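Long-range contacts in peptidase S15/CocE/NonD (Thaumarchaeota archaeon SCGC AB-539-E09, PDB 4PF1), which is an archaeal serine aminopeptidase of the S15 family with an alpha/beta-hydrolase fold, which probably cleaves residues or dipeptides from the N-termini of peptides: residues A[424-430]-A[606-612]; A[487-493]-A[553-559]; A[494-500]-A[547-553]. All blocks are in the same frame, centred on the assembly; numbering follows the deposited sequence.

Interaction 1. Residues A[424-430]-A[606-612]; sequences AFDEYVS and ATQRVWR
Extended strands 425-430 and 606-611 run antiparallel, axes 4.5 Å apart at 161°. A606 faces S430 as a hydrogen-bonded pair (A606 N to S430 O 3.1 Å, S430 N to A606 O 2.9 Å). T607 lies opposite V429. Q608 pairs with Y428 (Q608 N to Y428 O 2.7 Å, Y428 N to Q608 O 2.9 Å), its CB in CH-pi contact with the Y428 ring, 3.7 Å from the centroid. This ladder belongs to the beta-rich C-terminal domain of S15 peptidases. R609, long and flat-ended, salt-bridges E427 OE2 through NE (2.7 Å) while its guanidinium stacks on F425, centres 4.4 Å apart. V610 N bonds D426 O (2.9 Å), and D426 N bonds V610 O (3.0 Å). F425 (chi1 p) sets CB over the five-membered ring of W611 (chi1 m), 3.8 Å from its centroid, a CH-pi contact. R612, where regular pairing stops, bonds N to A424 O (3.1 Å) and forms a bidentate salt bridge, NE to D426 OD2 2.7 Å and NH2 to OD1 3.0 Å.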
loop_
_atom_site.group_PDB
_atom_site.type_symbol
_atom_site.label_atom_id
_atom_site.label_comp_id
_atom_site.label_asym_id
_atom_site.label_seq_id
_atom_site.Cartn_x
_atom_site.Cartn_y
_atom_site.Cartn_z
ATOM N N ALA A 424 -0.563 -40.468 -31.022
ATOM C CA ALA A 424 -0.312 -39.690 -29.815
ATOM C C ALA A 424 -0.951 -38.311 -29.922
ATOM O O ALA A 424 -0.845 -37.645 -30.958
ATOM C CB ALA A 424 1.189 -39.555 -29.569
ATOM N N PHE A 425 -1.634 -37.902 -28.851
ATOM C CA PHE A 425 -2.300 -36.610 -28.736
ATOM C C PHE A 425 -2.626 -36.320 -27.281
ATOM O O PHE A 425 -2.664 -37.238 -26.459
ATOM C CB PHE A 425 -3.598 -36.561 -29.592
ATOM C CG PHE A 425 -4.580 -37.691 -29.355
ATOM C CD1 PHE A 425 -5.491 -37.636 -28.302
ATOM C CD2 PHE A 425 -4.630 -38.784 -30.213
ATOM C CE1 PHE A 425 -6.399 -38.679 -28.087
ATOM C CE2 PHE A 425 -5.542 -39.822 -30.000
ATOM C CZ PHE A 425 -6.422 -39.761 -28.940
ATOM N N ASP A 426 -2.883 -35.054 -26.970
ATOM C CA ASP A 426 -3.347 -34.630 -25.653
ATOM C C ASP A 426 -4.780 -34.156 -25.807
ATOM O O ASP A 426 -5.078 -33.403 -26.736
ATOM C CB ASP A 426 -2.440 -33.545 -25.065
ATOM C CG ASP A 426 -1.016 -34.014 -24.878
ATOM O OD1 ASP A 426 -0.785 -34.882 -24.002
ATOM O OD2 ASP A 426 -0.139 -33.553 -25.636
ATOM N N GLU A 427 -5.679 -34.650 -24.948
ATOM C CA GLU A 427 -7.105 -34.373 -25.060
ATOM C C GLU A 427 -7.649 -33.528 -23.910
ATOM O O GLU A 427 -7.207 -33.666 -22.767
ATOM C CB GLU A 427 -7.868 -35.701 -25.131
ATOM C CG GLU A 427 -9.303 -35.590 -25.608
ATOM C CD GLU A 427 -10.031 -36.917 -25.624
ATOM O OE1 GLU A 427 -10.495 -37.354 -24.546
ATOM O OE2 GLU A 427 -10.138 -37.523 -26.712
ATOM N N TYR A 428 -8.641 -32.672 -24.221
ATOM C CA TYR A 428 -9.383 -31.858 -23.255
ATOM C C TYR A 428 -10.740 -31.469 -23.831
ATOM O O TYR A 428 -10.924 -31.483 -25.054
ATOM C CB TYR A 428 -8.592 -30.612 -22.806
ATOM C CG TYR A 428 -8.490 -29.499 -23.827
ATOM C CD1 TYR A 428 -7.543 -29.545 -24.845
ATOM C CD2 TYR A 428 -9.277 -28.355 -23.722
ATOM C CE1 TYR A 428 -7.377 -28.481 -25.730
ATOM C CE2 TYR A 428 -9.149 -27.303 -24.628
ATOM C CZ TYR A 428 -8.196 -27.370 -25.631
ATOM O OH TYR A 428 -8.057 -26.336 -26.525
ATOM N N VAL A 429 -11.692 -31.130 -22.951
ATOM C CA VAL A 429 -13.022 -30.711 -23.370
ATOM C C VAL A 429 -13.165 -29.207 -23.132
ATOM O O VAL A 429 -12.956 -28.731 -22.011
ATOM C CB VAL A 429 -14.152 -31.523 -22.675
ATOM C CG1 VAL A 429 -15.533 -31.024 -23.100
ATOM C CG2 VAL A 429 -14.012 -33.019 -22.960
ATOM N N SER A 430 -13.502 -28.463 -24.195
ATOM C CA SER A 430 -13.732 -27.030 -24.104
ATOM C C SER A 430 -15.231 -26.765 -24.010
ATOM O O SER A 430 -15.986 -27.131 -24.919
ATOM C CB SER A 430 -13.122 -26.309 -25.298
ATOM O OG SER A 430 -13.553 -24.957 -25.345
ATOM N N ALA A 606 -17.069 -29.305 -26.884
ATOM C CA ALA A 606 -16.306 -29.995 -27.917
ATOM C C ALA A 606 -15.078 -30.660 -27.325
ATOM O O ALA A 606 -14.469 -30.125 -26.393
ATOM C CB ALA A 606 -15.899 -29.025 -29.014
ATOM N N THR A 607 -14.727 -31.837 -27.859
ATOM C CA THR A 607 -13.552 -32.605 -27.462
ATOM C C THR A 607 -12.388 -32.146 -28.330
ATOM O O THR A 607 -12.450 -32.271 -29.551
ATOM C CB THR A 607 -13.846 -34.110 -27.578
ATOM O OG1 THR A 607 -14.965 -34.417 -26.751
ATOM C CG2 THR A 607 -12.663 -34.971 -27.175
ATOM N N GLN A 608 -11.357 -31.559 -27.705
ATOM C CA GLN A 608 -10.200 -31.009 -28.412
ATOM C C GLN A 608 -8.989 -31.898 -28.250
ATOM O O GLN A 608 -8.730 -32.392 -27.153
ATOM C CB GLN A 608 -9.868 -29.579 -27.922
ATOM C CG GLN A 608 -11.080 -28.707 -27.533
ATOM C CD GLN A 608 -11.882 -28.239 -28.722
ATOM O OE1 GLN A 608 -12.529 -29.025 -29.414
ATOM N NE2 GLN A 608 -11.919 -26.938 -28.935
ATOM N N ARG A 609 -8.225 -32.082 -29.338
ATOM C CA ARG A 609 -7.035 -32.927 -29.331
ATOM C C ARG A 609 -5.873 -32.250 -30.025
ATOM O O ARG A 609 -5.976 -31.927 -31.206
ATOM C CB ARG A 609 -7.320 -34.275 -30.017
ATOM C CG ARG A 609 -8.178 -35.233 -29.216
ATOM C CD ARG A 609 -8.534 -36.440 -30.056
ATOM N NE ARG A 609 -9.391 -37.378 -29.335
ATOM C CZ ARG A 609 -9.870 -38.502 -29.856
ATOM N NH1 ARG A 609 -9.578 -38.840 -31.106
ATOM N NH2 ARG A 609 -10.642 -39.299 -29.132
ATOM N N VAL A 610 -4.758 -32.057 -29.304
ATOM C CA VAL A 610 -3.532 -31.513 -29.880
ATOM C C VAL A 610 -2.614 -32.709 -30.183
ATOM O O VAL A 610 -2.113 -33.364 -29.263
ATOM C CB VAL A 610 -2.870 -30.434 -28.984
ATOM C CG1 VAL A 610 -1.457 -30.110 -29.458
ATOM C CG2 VAL A 610 -3.725 -29.168 -28.942
ATOM N N TRP A 611 -2.466 -33.029 -31.479
ATOM C CA TRP A 611 -1.716 -34.192 -31.948
ATOM C C TRP A 611 -0.206 -33.949 -31.980
ATOM O O TRP A 611 0.243 -32.842 -32.265
ATOM C CB TRP A 611 -2.232 -34.632 -33.322
ATOM C CG TRP A 611 -3.577 -35.302 -33.260
ATOM C CD1 TRP A 611 -4.775 -34.720 -32.958
ATOM C CD2 TRP A 611 -3.853 -36.692 -33.487
ATOM N NE1 TRP A 611 -5.778 -35.661 -32.976
ATOM C CE2 TRP A 611 -5.240 -36.882 -33.293
ATOM C CE3 TRP A 611 -3.061 -37.797 -33.845
ATOM C CZ2 TRP A 611 -5.857 -38.125 -33.481
ATOM C CZ3 TRP A 611 -3.671 -39.032 -34.011
ATOM C CH2 TRP A 611 -5.051 -39.190 -33.818
ATOM N N ARG A 612 0.572 -35.001 -31.680
ATOM C CA ARG A 612 2.037 -34.950 -31.612
ATOM C C ARG A 612 2.634 -36.269 -32.122
ATOM O O ARG A 612 3.058 -37.120 -31.334
ATOM C CB ARG A 612 2.505 -34.643 -30.172
ATOM C CG ARG A 612 1.614 -35.250 -29.085
ATOM C CD ARG A 612 2.218 -35.096 -27.715
ATOM N NE ARG A 612 1.324 -35.606 -26.676
ATOM C CZ ARG A 612 1.331 -36.856 -26.226
ATOM N NH1 ARG A 612 2.191 -37.741 -26.719
ATOM N NH2 ARG A 612 0.486 -37.230 -25.276
#

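Interaction 2. Residues A[487-493]-A[553-559]; sequences QPVARLF and LEYRIPL
Two extended strands, 489-493 and 553-558, lie antiparallel with axes 4.4 Å apart at 163°. Their hydrogen-bonded pairs are A490 with I557 and L492 with Y555; V489-P558, R491-R556 and F493-E554 are non-hydrogen-bonded. A490 N gives to I557 O (2.8 Å) and I557 N to A490 O (2.9 Å); L492 N gives to Y555 O (3.0 Å) and Y555 N to L492 O (2.7 Å). P558, lacking an amide hydrogen, suits its non-hydrogen-bonded position. L559 N to P488 O (2.8 Å) extends the ladder, and Q487, long enough to reach across, satisfies L559 O through NE2 (3.0 Å). A490, L492, Y555 and I557 share one face, where small A490 leaves room for I557 (CB to CB 4.0 Å). On the other, E554 CG lies over the F493 ring, 4.0 Å from its centroid. R491 NH1 forms salt bridges with E621 and D405. Strand 489-493 lies between 553-558 and 606-625 in one sheet: V489 bonds E621, R491 bonds A619 and F493 bonds W611 through the backbone, while F493 N gives to T618 OG1. The A490 face packs on strands 502-510 and 525-534 (I557 on V505 and F533), a beta-sandwich consistent with the jelly-roll C-terminal domain of S15 peptidases.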
loop_
_atom_site.group_PDB
_atom_site.type_symbol
_atom_site.label_atom_id
_atom_site.label_comp_id
_atom_site.label_asym_id
_atom_site.label_seq_id
_atom_site.Cartn_x
_atom_site.Cartn_y
_atom_site.Cartn_z
ATOM N N GLN A 487 9.953 -13.677 -34.404
ATOM C CA GLN A 487 8.566 -14.070 -34.245
ATOM C C GLN A 487 8.427 -15.595 -34.142
ATOM O O GLN A 487 8.713 -16.301 -35.111
ATOM C CB GLN A 487 7.710 -13.512 -35.406
ATOM C CG GLN A 487 6.299 -14.101 -35.491
ATOM C CD GLN A 487 5.369 -13.238 -36.293
ATOM O OE1 GLN A 487 5.447 -13.172 -37.524
ATOM N NE2 GLN A 487 4.442 -12.582 -35.613
ATOM N N PRO A 488 7.950 -16.119 -32.985
ATOM C CA PRO A 488 7.675 -17.559 -32.900
ATOM C C PRO A 488 6.425 -17.904 -33.710
ATOM O O PRO A 488 5.519 -17.077 -33.817
ATOM C CB PRO A 488 7.449 -17.800 -31.401
ATOM C CG PRO A 488 7.696 -16.471 -30.716
ATOM C CD PRO A 488 7.537 -15.424 -31.751
ATOM N N VAL A 489 6.393 -19.090 -34.320
ATOM C CA VAL A 489 5.239 -19.522 -35.111
ATOM C C VAL A 489 4.762 -20.876 -34.587
ATOM O O VAL A 489 5.548 -21.821 -34.498
ATOM C CB VAL A 489 5.529 -19.550 -36.641
ATOM C CG1 VAL A 489 4.346 -20.131 -37.419
ATOM C CG2 VAL A 489 5.876 -18.154 -37.165
ATOM N N ALA A 490 3.484 -20.950 -34.198
ATOM C CA ALA A 490 2.904 -22.186 -33.706
ATOM C C ALA A 490 2.400 -23.025 -34.868
ATOM O O ALA A 490 1.530 -22.580 -35.629
ATOM C CB ALA A 490 1.771 -21.891 -32.732
ATOM N N ARG A 491 2.997 -24.212 -35.050
ATOM C CA ARG A 491 2.558 -25.163 -36.061
ATOM C C ARG A 491 1.699 -26.166 -35.331
ATOM O O ARG A 491 2.217 -27.102 -34.723
ATOM C CB ARG A 491 3.753 -25.810 -36.780
ATOM C CG ARG A 491 3.355 -26.583 -38.034
ATOM C CD ARG A 491 4.558 -27.154 -38.756
ATOM N NE ARG A 491 5.125 -28.308 -38.056
ATOM C CZ ARG A 491 6.314 -28.312 -37.461
ATOM N NH1 ARG A 491 7.083 -27.229 -37.488
ATOM N NH2 ARG A 491 6.747 -29.400 -36.837
ATOM N N LEU A 492 0.398 -25.876 -35.253
ATOM C CA LEU A 492 -0.535 -26.664 -34.468
ATOM C C LEU A 492 -1.337 -27.636 -35.320
ATOM O O LEU A 492 -2.019 -27.229 -36.257
ATOM C CB LEU A 492 -1.483 -25.720 -33.698
ATOM C CG LEU A 492 -2.564 -26.386 -32.839
ATOM C CD1 LEU A 492 -1.991 -26.870 -31.508
ATOM C CD2 LEU A 492 -3.727 -25.442 -32.608
ATOM N N PHE A 493 -1.260 -28.927 -34.969
ATOM C CA PHE A 493 -2.053 -29.983 -35.583
ATOM C C PHE A 493 -3.112 -30.369 -34.573
ATOM O O PHE A 493 -2.791 -30.946 -33.529
ATOM C CB PHE A 493 -1.175 -31.183 -35.985
ATOM C CG PHE A 493 -0.238 -30.919 -37.140
ATOM C CD1 PHE A 493 -0.646 -31.135 -38.451
ATOM C CD2 PHE A 493 1.059 -30.476 -36.918
ATOM C CE1 PHE A 493 0.231 -30.916 -39.518
ATOM C CE2 PHE A 493 1.923 -30.224 -37.986
ATOM C CZ PHE A 493 1.506 -30.456 -39.278
ATOM N N LEU A 553 -6.412 -31.173 -38.260
ATOM C CA LEU A 553 -6.130 -30.071 -39.185
ATOM C C LEU A 553 -4.920 -29.248 -38.743
ATOM O O LEU A 553 -4.681 -29.075 -37.543
ATOM C CB LEU A 553 -7.362 -29.158 -39.340
ATOM C CG LEU A 553 -8.644 -29.831 -39.845
ATOM C CD1 LEU A 553 -9.855 -28.977 -39.551
ATOM C CD2 LEU A 553 -8.560 -30.150 -41.330
ATOM N N GLU A 554 -4.171 -28.722 -39.727
ATOM C CA GLU A 554 -2.975 -27.917 -39.498
ATOM C C GLU A 554 -3.320 -26.430 -39.432
ATOM O O GLU A 554 -4.033 -25.918 -40.297
ATOM C CB GLU A 554 -1.935 -28.177 -40.606
ATOM C CG GLU A 554 -0.576 -27.543 -40.339
ATOM C CD GLU A 554 0.485 -27.768 -41.403
ATOM O OE1 GLU A 554 0.270 -28.606 -42.309
ATOM O OE2 GLU A 554 1.545 -27.109 -41.317
ATOM N N TYR A 555 -2.775 -25.742 -38.418
ATOM C CA TYR A 555 -2.935 -24.306 -38.186
ATOM C C TYR A 555 -1.574 -23.632 -38.122
ATOM O O TYR A 555 -0.645 -24.175 -37.520
ATOM C CB TYR A 555 -3.693 -24.043 -36.866
ATOM C CG TYR A 555 -5.087 -24.622 -36.822
ATOM C CD1 TYR A 555 -5.303 -25.944 -36.441
ATOM C CD2 TYR A 555 -6.196 -23.839 -37.126
ATOM C CE1 TYR A 555 -6.586 -26.485 -36.405
ATOM C CE2 TYR A 555 -7.486 -24.363 -37.070
ATOM C CZ TYR A 555 -7.674 -25.691 -36.725
ATOM O OH TYR A 555 -8.938 -26.212 -36.670
ATOM N N ARG A 556 -1.453 -22.455 -38.735
ATOM C CA ARG A 556 -0.239 -21.652 -38.667
ATOM C C ARG A 556 -0.567 -20.423 -37.845
ATOM O O ARG A 556 -1.388 -19.607 -38.270
ATOM C CB ARG A 556 0.279 -21.285 -40.070
ATOM C CG ARG A 556 1.780 -21.008 -40.101
ATOM C CD ARG A 556 2.224 -20.396 -41.417
ATOM N NE ARG A 556 2.433 -18.953 -41.301
ATOM C CZ ARG A 556 3.627 -18.376 -41.189
ATOM N NH1 ARG A 556 4.731 -19.113 -41.201
ATOM N NH2 ARG A 556 3.725 -17.059 -41.077
ATOM N N ILE A 557 -0.035 -20.348 -36.614
ATOM C CA ILE A 557 -0.348 -19.243 -35.710
ATOM C C ILE A 557 0.930 -18.450 -35.374
ATOM O O ILE A 557 1.665 -18.819 -34.449
ATOM C CB ILE A 557 -1.104 -19.719 -34.422
ATOM C CG1 ILE A 557 -2.273 -20.675 -34.760
ATOM C CG2 ILE A 557 -1.603 -18.519 -33.600
ATOM C CD1 ILE A 557 -2.698 -21.606 -33.604
ATOM N N PRO A 558 1.212 -17.352 -36.121
ATOM C CA PRO A 558 2.367 -16.509 -35.767
ATOM C C PRO A 558 2.095 -15.823 -34.432
ATOM O O PRO A 558 0.964 -15.405 -34.180
ATOM C CB PRO A 558 2.461 -15.502 -36.928
ATOM C CG PRO A 558 1.468 -15.980 -37.973
ATOM C CD PRO A 558 0.438 -16.764 -37.231
ATOM N N LEU A 559 3.097 -15.786 -33.549
ATOM C CA LEU A 559 2.917 -15.240 -32.209
ATOM C C LEU A 559 3.679 -13.917 -32.021
ATOM O O LEU A 559 4.620 -13.653 -32.769
ATOM C CB LEU A 559 3.357 -16.282 -31.159
ATOM C CG LEU A 559 2.521 -17.576 -31.116
ATOM C CD1 LEU A 559 3.283 -18.697 -30.445
ATOM C CD2 LEU A 559 1.175 -17.353 -30.430
#

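Interaction 3. Residues A[494-500]-A[547-553]; sequences ASTSGSD and LVPDKVL
A type II beta turn, V548 to K551, leads into an antiparallel ladder and packs beside the end of strand 489-496 in the C-terminal beta domain. A494 makes the last regular bridge, a hydrogen-bonded pair with L553: A494 N to L553 O and L553 N to A494 O, both 2.9 Å. S495, small enough to point toward the partner segment, brings CB within 3.3 Å of K551 O. At T496 the two chains have parted and a water fills the gap, accepting from T496 N (3.1 Å) and donating to V548 O (3.0 Å) and K551 O (2.7 Å). T496 O instead takes D550 N at 2.7 Å. P549 suits the turn's second position, its ring fixing phi near -60°, and D550 has the positive phi (68°) of the third. T496 CG2 packs on L547 CD1 at 3.8 Å; T496 OG1 (chi1 t) accepts G498 N at 3.1 Å, an ST turn, and lies close to the Q608 side chain. S497 OG accepts from T607 N; S497 CA lies 3.4 Å from D550 OD1. S499 O receives L547 N at 2.7 Å. The D500 carboxylate forms a salt bridge with R536, and D500 C lies 3.8 Å from L547 CD1.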
loop_
_atom_site.group_PDB
_atom_site.type_symbol
_atom_site.label_atom_id
_atom_site.label_comp_id
_atom_site.label_asym_id
_atom_site.label_seq_id
_atom_site.Cartn_x
_atom_site.Cartn_y
_atom_site.Cartn_z
ATOM N N ALA A 494 -4.356 -29.943 -34.811
ATOM C CA ALA A 494 -5.419 -30.164 -33.844
ATOM C C ALA A 494 -6.730 -30.622 -34.479
ATOM O O ALA A 494 -7.045 -30.257 -35.614
ATOM C CB ALA A 494 -5.655 -28.897 -33.039
ATOM N N SER A 495 -7.504 -31.408 -33.719
ATOM C CA SER A 495 -8.823 -31.875 -34.122
ATOM C C SER A 495 -9.861 -31.455 -33.088
ATOM O O SER A 495 -9.548 -31.361 -31.900
ATOM C CB SER A 495 -8.833 -33.391 -34.307
ATOM O OG SER A 495 -8.718 -34.079 -33.071
ATOM N N THR A 496 -11.085 -31.190 -33.542
ATOM C CA THR A 496 -12.207 -30.839 -32.672
ATOM C C THR A 496 -13.418 -31.677 -33.050
ATOM O O THR A 496 -13.598 -31.993 -34.228
ATOM C CB THR A 496 -12.521 -29.319 -32.726
ATOM O OG1 THR A 496 -13.687 -29.057 -31.933
ATOM C CG2 THR A 496 -12.746 -28.799 -34.151
ATOM N N SER A 497 -14.265 -32.015 -32.064
ATOM C CA SER A 497 -15.498 -32.753 -32.341
ATOM C C SER A 497 -16.589 -31.799 -32.891
ATOM O O SER A 497 -17.638 -32.259 -33.338
ATOM C CB SER A 497 -15.987 -33.486 -31.094
ATOM O OG SER A 497 -16.221 -32.601 -30.012
ATOM N N GLY A 498 -16.306 -30.491 -32.878
ATOM C CA GLY A 498 -17.201 -29.458 -33.392
ATOM C C GLY A 498 -16.887 -29.026 -34.816
ATOM O O GLY A 498 -16.018 -29.615 -35.466
ATOM N N SER A 499 -17.603 -27.994 -35.319
ATOM C CA SER A 499 -17.422 -27.484 -36.690
ATOM C C SER A 499 -16.746 -26.100 -36.721
ATOM O O SER A 499 -16.541 -25.533 -37.798
ATOM C CB SER A 499 -18.746 -27.453 -37.450
ATOM O OG SER A 499 -19.846 -27.107 -36.627
ATOM N N ASP A 500 -16.373 -25.580 -35.539
ATOM C CA ASP A 500 -15.628 -24.326 -35.382
ATOM C C ASP A 500 -14.863 -24.373 -34.058
ATOM O O ASP A 500 -15.226 -25.155 -33.177
ATOM C CB ASP A 500 -16.554 -23.088 -35.457
ATOM C CG ASP A 500 -15.852 -21.792 -35.872
ATOM O OD1 ASP A 500 -14.599 -21.739 -35.805
ATOM O OD2 ASP A 500 -16.553 -20.830 -36.238
ATOM N N LEU A 547 -14.978 -26.331 -39.867
ATOM C CA LEU A 547 -13.977 -27.367 -39.618
ATOM C C LEU A 547 -14.630 -28.734 -39.751
ATOM O O LEU A 547 -15.770 -28.913 -39.311
ATOM C CB LEU A 547 -13.339 -27.218 -38.217
ATOM C CG LEU A 547 -12.673 -25.872 -37.880
ATOM C CD1 LEU A 547 -12.272 -25.819 -36.423
ATOM C CD2 LEU A 547 -11.466 -25.605 -38.773
ATOM N N VAL A 548 -13.928 -29.695 -40.371
ATOM C CA VAL A 548 -14.438 -31.063 -40.498
ATOM C C VAL A 548 -14.358 -31.711 -39.106
ATOM O O VAL A 548 -13.274 -31.730 -38.513
ATOM C CB VAL A 548 -13.682 -31.888 -41.582
ATOM C CG1 VAL A 548 -14.157 -33.340 -41.606
ATOM C CG2 VAL A 548 -13.830 -31.251 -42.962
ATOM N N PRO A 549 -15.500 -32.161 -38.525
ATOM C CA PRO A 549 -15.452 -32.736 -37.170
ATOM C C PRO A 549 -14.544 -33.959 -37.079
ATOM O O PRO A 549 -14.514 -34.779 -37.998
ATOM C CB PRO A 549 -16.915 -33.100 -36.882
ATOM C CG PRO A 549 -17.714 -32.269 -37.829
ATOM C CD PRO A 549 -16.877 -32.170 -39.061
ATOM N N ASP A 550 -13.749 -34.028 -35.985
ATOM C CA ASP A 550 -12.822 -35.115 -35.625
ATOM C C ASP A 550 -11.599 -35.253 -36.574
ATOM O O ASP A 550 -10.790 -36.160 -36.376
ATOM C CB ASP A 550 -13.566 -36.466 -35.509
ATOM C CG ASP A 550 -14.803 -36.413 -34.628
ATOM O OD1 ASP A 550 -14.720 -35.839 -33.518
ATOM O OD2 ASP A 550 -15.852 -36.942 -35.049
ATOM N N LYS A 551 -11.435 -34.343 -37.551
ATOM C CA LYS A 551 -10.301 -34.400 -38.484
ATOM C C LYS A 551 -9.101 -33.593 -37.951
ATOM O O LYS A 551 -9.279 -32.463 -37.493
ATOM C CB LYS A 551 -10.715 -33.898 -39.880
ATOM C CG LYS A 551 -9.638 -34.109 -40.942
ATOM C CD LYS A 551 -10.086 -33.683 -42.329
ATOM C CE LYS A 551 -8.928 -33.634 -43.302
ATOM N NZ LYS A 551 -8.312 -34.976 -43.517
ATOM N N VAL A 552 -7.884 -34.179 -38.012
ATOM C CA VAL A 552 -6.655 -33.506 -37.561
ATOM C C VAL A 552 -6.275 -32.463 -38.611
ATOM O O VAL A 552 -5.912 -32.824 -39.736
ATOM C CB VAL A 552 -5.484 -34.489 -37.270
ATOM C CG1 VAL A 552 -4.331 -33.775 -36.563
ATOM C CG2 VAL A 552 -5.954 -35.688 -36.453
ATOM N N LEU A 553 -6.412 -31.173 -38.260
ATOM C CA LEU A 553 -6.130 -30.071 -39.185
ATOM C C LEU A 553 -4.920 -29.248 -38.743
ATOM O O LEU A 553 -4.681 -29.075 -37.543
ATOM C CB LEU A 553 -7.362 -29.158 -39.340
ATOM C CG LEU A 553 -8.644 -29.831 -39.845
ATOM C CD1 LEU A 553 -9.855 -28.977 -39.551
ATOM C CD2 LEU A 553 -8.560 -30.150 -41.330
HETATM O O HOH W 1 -11.138 -30.737 -36.613
#

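How the interactions relate
The three contacts form one continuous patch of the non-catalytic C-terminal domain, centred about 21 to 31 Å from the chain's centre; the probable catalytic triad, S161, D295 and H328, belongs to the alpha/beta-hydrolase part. Strand 489-496 carries interactions 2 and 3 in succession, and L553 belongs to both: the regular ladder of interaction 2 adjoins the turn of interaction 3, with Y555 OH 3.3 Å from L547 CD2. Strand 606-625 joins interaction 1 to both: W611 N lies 2.9 Å from F493 O, V610 CG2 packs on L492 CD1 at 3.9 Å, and T607 N is 2.7 Å from S497 OG. A glycerol, probably from crystallisation, binds F425 O.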